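Local coordinates for glucanase (PDB 5GY3), which probably hydrolyses internal beta-1,4-glucosidic linkages in cellulose and related beta-glucans, as a family 8 glycosyl hydrolase, at residues A[225-230]-A[299-304]. Residues are numbered along the deposited sequence; the frame is centred on the assembly and turned at random.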
# COMPACT_ATOMS: atom_id res chain seq x y z
N LEU A 225 -4.19 5.05 7.36
CA LEU A 225 -4.55 6.11 8.29
C LEU A 225 -4.58 5.61 9.72
O LEU A 225 -4.04 6.25 10.63
CB LEU A 225 -5.91 6.70 7.92
CG LEU A 225 -6.01 7.59 6.68
CD1 LEU A 225 -7.48 7.92 6.40
CD2 LEU A 225 -5.18 8.87 6.87
N SER A 226 -5.26 4.49 9.95
CA SER A 226 -5.34 3.95 11.30
C SER A 226 -3.97 3.46 11.78
O SER A 226 -3.67 3.55 12.97
CB SER A 226 -6.36 2.82 11.34
OG SER A 226 -6.47 2.36 12.67
N TRP A 227 -3.14 2.96 10.86
CA TRP A 227 -1.79 2.53 11.22
C TRP A 227 -0.98 3.71 11.76
O TRP A 227 -0.28 3.60 12.77
CB TRP A 227 -1.13 1.92 9.98
CG TRP A 227 0.02 1.00 10.20
CD1 TRP A 227 0.93 1.01 11.22
CD2 TRP A 227 0.38 -0.10 9.35
NE1 TRP A 227 1.84 -0.02 11.06
CE2 TRP A 227 1.52 -0.71 9.92
CE3 TRP A 227 -0.15 -0.63 8.16
CZ2 TRP A 227 2.13 -1.82 9.34
CZ3 TRP A 227 0.46 -1.73 7.60
CH2 TRP A 227 1.59 -2.31 8.18
N ALA A 228 -1.07 4.86 11.08
CA ALA A 228 -0.32 6.03 11.50
C ALA A 228 -0.97 6.75 12.68
O ALA A 228 -0.27 7.20 13.59
CB ALA A 228 -0.16 6.99 10.31
N ASP A 229 -2.31 6.86 12.68
CA ASP A 229 -3.00 7.64 13.71
C ASP A 229 -4.49 7.31 13.74
O ASP A 229 -5.28 7.88 12.97
CB ASP A 229 -2.81 9.15 13.50
CG ASP A 229 -3.54 10.01 14.55
OD1 ASP A 229 -4.00 9.46 15.58
OD2 ASP A 229 -3.63 11.24 14.36
N PRO A 230 -4.91 6.41 14.64
CA PRO A 230 -6.33 6.05 14.72
C PRO A 230 -7.23 7.20 15.10
O PRO A 230 -8.45 7.09 14.93
CB PRO A 230 -6.36 4.95 15.79
CG PRO A 230 -4.98 4.44 15.84
CD PRO A 230 -4.09 5.60 15.55
N LYS A 299 -5.35 -9.35 6.05
CA LYS A 299 -5.61 -9.84 7.40
C LYS A 299 -4.41 -9.61 8.30
O LYS A 299 -4.56 -9.19 9.46
CB LYS A 299 -5.95 -11.33 7.36
CG LYS A 299 -7.36 -11.65 6.89
CD LYS A 299 -7.60 -13.14 7.08
CE LYS A 299 -9.06 -13.52 6.86
NZ LYS A 299 -9.26 -14.99 7.10
N GLN A 300 -3.21 -9.88 7.80
CA GLN A 300 -2.03 -9.78 8.63
C GLN A 300 -1.54 -8.35 8.76
O GLN A 300 -0.97 -7.99 9.80
CB GLN A 300 -0.92 -10.65 8.08
CG GLN A 300 -1.21 -12.13 8.17
CD GLN A 300 -0.21 -12.91 7.38
OE1 GLN A 300 0.83 -13.32 7.91
NE2 GLN A 300 -0.49 -13.11 6.10
N LEU A 301 -1.72 -7.53 7.72
CA LEU A 301 -1.35 -6.12 7.81
C LEU A 301 -2.23 -5.39 8.81
O LEU A 301 -1.76 -4.50 9.54
CB LEU A 301 -1.44 -5.47 6.44
CG LEU A 301 -0.46 -5.95 5.38
CD1 LEU A 301 -0.89 -5.44 4.02
CD2 LEU A 301 0.96 -5.49 5.72
N VAL A 302 -3.51 -5.75 8.87
CA VAL A 302 -4.41 -5.16 9.86
C VAL A 302 -3.93 -5.51 11.27
O VAL A 302 -3.89 -4.64 12.15
CB VAL A 302 -5.86 -5.63 9.61
CG1 VAL A 302 -6.73 -5.36 10.82
CG2 VAL A 302 -6.42 -4.91 8.40
N TRP A 303 -3.53 -6.76 11.48
CA TRP A 303 -3.01 -7.17 12.78
C TRP A 303 -1.74 -6.40 13.13
O TRP A 303 -1.60 -5.91 14.26
CB TRP A 303 -2.75 -8.67 12.78
CG TRP A 303 -2.28 -9.20 14.11
CD1 TRP A 303 -1.05 -9.72 14.38
CD2 TRP A 303 -3.01 -9.22 15.33
NE1 TRP A 303 -0.98 -10.09 15.71
CE2 TRP A 303 -2.17 -9.79 16.31
CE3 TRP A 303 -4.31 -8.83 15.70
CZ2 TRP A 303 -2.58 -9.97 17.63
CZ3 TRP A 303 -4.71 -9.01 17.01
CH2 TRP A 303 -3.85 -9.58 17.96
N LEU A 304 -0.82 -6.27 12.17
CA LEU A 304 0.40 -5.49 12.38
C LEU A 304 0.09 -4.04 12.69
O LEU A 304 0.72 -3.43 13.57
CB LEU A 304 1.28 -5.59 11.14
CG LEU A 304 2.64 -4.92 11.24
CD1 LEU A 304 3.37 -5.39 12.50
CD2 LEU A 304 3.44 -5.26 10.01
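With CG of W227 swung opposite the backbone N (chi1 -159°), the indole reaches across to helix 293-307, where it meets L301 and L304. L304 turns its own CG the same way (chi1 -175°), which carries its branch point and CD2 to the six-membered ring: CG lies 3.7 Å from W227 CZ2, and CD2 stands 3.9 Å from W227 CH2. One turn earlier, L301 contributes two groups. Its CD2 methyl approaches W227 CH2 at 4.1 Å, while L301 O lies over one face of the indole, offset toward the rim, 4.0 Å from W227 CZ3. Between these two segments the contact is thus van der Waals packing by a single tryptophan against residues three apart on the facing helix. The polar end of the indole is satisfied elsewhere: W227 NE1 is hydrogen-bonded to D308 OD2, just past the end of helix 293-307, which ties W227 to the chain's C-terminal end as well. W94 of helix 86-103 meets the indole with the ring planes at about 55°. The whole contact is buried in the (alpha/alpha)6 barrel of family 8 glycosyl hydrolases: W227, near the C-terminal end of helix 220-228, also touches P156 of helix 155-164, and L301 and L304 pack on F34 and A41 of helix 29-41, respectively.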